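Local coordinates for protein necrotic enteritis toxin B (Clostridium perfringens, PDB 4I0N) that probably forms pores in host cell membranes, as a secreted toxin of the alpha-hemolysin-like leukocidin family, at residues E61-D67 with E242-F246. Residues are numbered along the deposited sequence; the frame is centred on the assembly and turned at random.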
ATOM      1  N   GLU A  61       5.773  -6.497  -1.017  1.00 10.94           N
ATOM      2  CA  GLU A  61       5.627  -6.280   0.418  1.00 12.01           C
ATOM      3  C   GLU A  61       6.453  -5.097   0.796  1.00 12.31           C
ATOM      4  O   GLU A  61       7.557  -4.902   0.273  1.00 12.36           O
ATOM      5  CB  GLU A  61       6.178  -7.463   1.215  1.00 13.40           C
ATOM      6  CG  GLU A  61       5.558  -8.757   0.923  1.00 16.82           C
ATOM      7  CD  GLU A  61       6.391  -9.855   1.528  1.00 24.40           C
ATOM      8  OE1 GLU A  61       7.235 -10.425   0.804  1.00 25.18           O
ATOM      9  OE2 GLU A  61       6.248 -10.084   2.748  1.00 25.45           O
ATOM     10  N   GLY A  62       5.955  -4.309   1.728  1.00 11.57           N
ATOM     11  CA  GLY A  62       6.715  -3.129   2.063  1.00 11.60           C
ATOM     12  C   GLY A  62       6.292  -2.462   3.334  1.00 10.47           C
ATOM     13  O   GLY A  62       5.555  -3.027   4.151  1.00 10.02           O
ATOM     14  N   PHE A  63       6.796  -1.254   3.503  1.00 10.00           N
ATOM     15  CA  PHE A  63       6.470  -0.484   4.674  1.00  9.76           C
ATOM     16  C   PHE A  63       6.581   0.994   4.360  1.00  9.91           C
ATOM     17  O   PHE A  63       7.554   1.436   3.727  1.00 10.17           O
ATOM     18  CB  PHE A  63       7.396  -0.828   5.831  1.00 10.27           C
ATOM     19  CG  PHE A  63       7.005  -0.162   7.112  1.00  9.50           C
ATOM     20  CD1 PHE A  63       5.891  -0.624   7.839  1.00  9.83           C
ATOM     21  CD2 PHE A  63       7.702   0.943   7.576  1.00 11.65           C
ATOM     22  CE1 PHE A  63       5.518   0.003   9.029  1.00 12.54           C
ATOM     23  CE2 PHE A  63       7.332   1.578   8.779  1.00 12.39           C
ATOM     24  CZ  PHE A  63       6.231   1.106   9.498  1.00 10.20           C
ATOM     25  N   ILE A  64       5.583   1.747   4.823  1.00  9.95           N
ATOM     26  CA  ILE A  64       5.596   3.202   4.737  1.00  8.98           C
ATOM     27  C   ILE A  64       5.418   3.747   6.164  1.00  9.03           C
ATOM     28  O   ILE A  64       4.350   3.540   6.776  1.00  9.12           O
ATOM     29  CB  ILE A  64       4.479   3.769   3.810  1.00  8.73           C
ATOM     30  CG1 ILE A  64       4.548   3.175   2.398  1.00  8.33           C
ATOM     31  CG2 ILE A  64       4.558   5.299   3.762  1.00  7.78           C
ATOM     32  CD1 ILE A  64       3.251   3.349   1.535  1.00  7.19           C
ATOM     33  N   PRO A  65       6.440   4.430   6.708  1.00  9.68           N
ATOM     34  CA  PRO A  65       6.304   4.975   8.080  1.00  9.93           C
ATOM     35  C   PRO A  65       5.182   6.009   8.163  1.00  9.60           C
ATOM     36  O   PRO A  65       4.894   6.690   7.172  1.00  9.11           O
ATOM     37  CB  PRO A  65       7.651   5.669   8.358  1.00 10.14           C
ATOM     38  CG  PRO A  65       8.518   5.388   7.187  1.00 11.88           C
ATOM     39  CD  PRO A  65       7.730   4.785   6.074  1.00  9.55           C
ATOM     40  N   SER A  66       4.530   6.100   9.323  1.00  9.39           N
ATOM     41  CA  SER A  66       3.415   7.040   9.453  1.00  9.52           C
ATOM     42  C   SER A  66       3.932   8.475   9.525  1.00  9.97           C
ATOM     43  O   SER A  66       3.255   9.416   9.101  1.00  9.80           O
ATOM     44  CB  SER A  66       2.574   6.736  10.706  1.00  9.44           C
ATOM     45  OG  SER A  66       3.338   6.889  11.901  1.00  9.80           O
ATOM     46  N   ASP A  67       5.123   8.623  10.096  1.00  9.74           N
ATOM     47  CA  ASP A  67       5.699   9.939  10.414  1.00 11.12           C
ATOM     48  C   ASP A  67       4.750  10.813  11.232  1.00 11.25           C
ATOM     49  O   ASP A  67       4.729  12.038  11.093  1.00 10.97           O
ATOM     50  CB  ASP A  67       6.130  10.664   9.139  1.00 11.79           C
ATOM     51  CG  ASP A  67       7.047  11.829   9.417  1.00 13.01           C
ATOM     52  OD1 ASP A  67       7.969  11.673  10.240  1.00 13.99           O
ATOM     53  OD2 ASP A  67       6.820  12.908   8.847  1.00 13.12           O
ATOM     54  N   GLU A 242       5.619   2.991  -6.545  1.00  9.77           N
ATOM     55  CA  GLU A 242       5.562   4.384  -6.081  1.00  9.49           C
ATOM     56  C   GLU A 242       4.751   4.403  -4.804  1.00  9.13           C
ATOM     57  O   GLU A 242       3.637   3.865  -4.763  1.00  9.51           O
ATOM     58  CB  GLU A 242       4.912   5.328  -7.098  1.00 10.14           C
ATOM     59  CG  GLU A 242       5.514   5.259  -8.488  1.00 11.42           C
ATOM     60  CD  GLU A 242       4.766   6.116  -9.487  1.00 14.97           C
ATOM     61  OE1 GLU A 242       3.614   6.571  -9.202  1.00 12.74           O
ATOM     62  OE2 GLU A 242       5.342   6.341 -10.574  1.00 14.97           O
ATOM     63  N   TYR A 243       5.333   4.987  -3.764  1.00  8.81           N
ATOM     64  CA  TYR A 243       4.653   5.142  -2.490  1.00  8.20           C
ATOM     65  C   TYR A 243       4.447   6.625  -2.221  1.00  8.39           C
ATOM     66  O   TYR A 243       5.367   7.432  -2.376  1.00  8.16           O
ATOM     67  CB  TYR A 243       5.549   4.624  -1.376  1.00  8.83           C
ATOM     68  CG  TYR A 243       5.792   3.157  -1.291  1.00  7.99           C
ATOM     69  CD1 TYR A 243       4.860   2.209  -1.730  1.00  9.96           C
ATOM     70  CD2 TYR A 243       6.951   2.703  -0.657  1.00  9.75           C
ATOM     71  CE1 TYR A 243       5.097   0.834  -1.546  1.00 10.55           C
ATOM     72  CE2 TYR A 243       7.188   1.355  -0.466  1.00 10.81           C
ATOM     73  CZ  TYR A 243       6.288   0.425  -0.914  1.00 10.40           C
ATOM     74  OH  TYR A 243       6.596  -0.904  -0.695  1.00 10.91           O
ATOM     75  N   GLN A 244       3.249   6.977  -1.781  1.00  8.77           N
ATOM     76  CA  GLN A 244       2.918   8.364  -1.482  1.00 10.10           C
ATOM     77  C   GLN A 244       2.128   8.378  -0.189  1.00 10.58           C
ATOM     78  O   GLN A 244       1.258   7.535   0.018  1.00 11.62           O
ATOM     79  CB  GLN A 244       2.109   8.904  -2.654  1.00 11.22           C
ATOM     80  CG  GLN A 244       1.977  10.381  -2.764  1.00 17.85           C
ATOM     81  CD  GLN A 244       1.708  10.768  -4.223  1.00 21.28           C
ATOM     82  OE1 GLN A 244       1.446   9.908  -5.072  1.00 27.32           O
ATOM     83  NE2 GLN A 244       1.792  12.030  -4.511  1.00 23.43           N
ATOM     84  N   ARG A 245       2.435   9.318   0.704  1.00  9.75           N
ATOM     85  CA  ARG A 245       1.706   9.394   1.948  1.00  8.76           C
ATOM     86  C   ARG A 245       1.155  10.808   2.072  1.00  8.88           C
ATOM     87  O   ARG A 245       1.931  11.760   2.094  1.00  9.98           O
ATOM     88  CB  ARG A 245       2.628   9.058   3.129  1.00  9.66           C
ATOM     89  CG  ARG A 245       1.849   8.828   4.440  1.00  8.63           C
ATOM     90  CD  ARG A 245       2.726   8.849   5.699  1.00  9.34           C
ATOM     91  NE  ARG A 245       3.349  10.165   5.873  1.00 10.80           N
ATOM     92  CZ  ARG A 245       4.659  10.361   5.987  1.00 10.42           C
ATOM     93  NH1 ARG A 245       5.505   9.325   6.037  1.00  9.77           N
ATOM     94  NH2 ARG A 245       5.123  11.603   6.096  1.00 10.94           N
ATOM     95  N   PHE A 246      -0.168  10.938   2.098  1.00  8.42           N
ATOM     96  CA  PHE A 246      -0.818  12.251   2.181  1.00  8.96           C
ATOM     97  C   PHE A 246      -1.120  12.514   3.634  1.00  8.90           C
ATOM     98  O   PHE A 246      -1.899  11.782   4.254  1.00  9.56           O
ATOM     99  CB  PHE A 246      -2.100  12.278   1.365  1.00  9.07           C
ATOM    100  CG  PHE A 246      -1.867  12.078  -0.118  1.00 11.37           C
ATOM    101  CD1 PHE A 246      -1.449  13.150  -0.905  1.00 15.77           C
ATOM    102  CD2 PHE A 246      -2.051  10.839  -0.713  1.00 13.06           C
ATOM    103  CE1 PHE A 246      -1.225  12.985  -2.288  1.00 17.25           C
ATOM    104  CE2 PHE A 246      -1.838  10.667  -2.079  1.00 14.74           C
ATOM    105  CZ  PHE A 246      -1.421  11.748  -2.865  1.00 16.59           C
TER
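I64 and Y243 form the tightly packed apolar part of this contact. The isoleucine lays its long branch over one face of the tyrosine ring: CG1 stands 4.0 Å from the ring centroid in a CH-pi contact, and CD1 reaches on to 3.8 Å from Y243 CG. With CG1 anti to its own carbonyl carbon (chi1 -56°), that branch spreads across the ring, while CG2 extends toward R245 CB. A branched aliphatic chain suits this buried place because it fills the interface without needing polar partners. The tyrosine OH, hydrogen-bonded to K38 O of the neighbouring strand, comes up against G62; glycine, having no side chain, lets it within 3.5 Å of CA. Here the contact thins out toward the solvent side, where exposed E61 points its side chain away from strand 236-255.

The buried arginine end is also closely packed, with polar bonds added; P65 and D67 are its partly exposed rim. R245 carries its guanidinium there on a chain bent at chi3, with S66 O and D67 CB over one face, D67 CB 3.3 Å from NH2. NH1 donates to P65 O (2.9 Å) at a bent 141°, from above the carbonyl plane. D67 OD2 makes a long salt bridge to R245 NH2 (3.5 Å) and a second to K80; D247 and E270 also pair with the arginine, probably favouring its positive charge.

The two strands cross at -28° with axes 8.6 Å apart, sheet facing sheet, as in the beta-sandwich of the alpha-hemolysin fold: strand 53-65 packs through its inner side chains on strand 236-255.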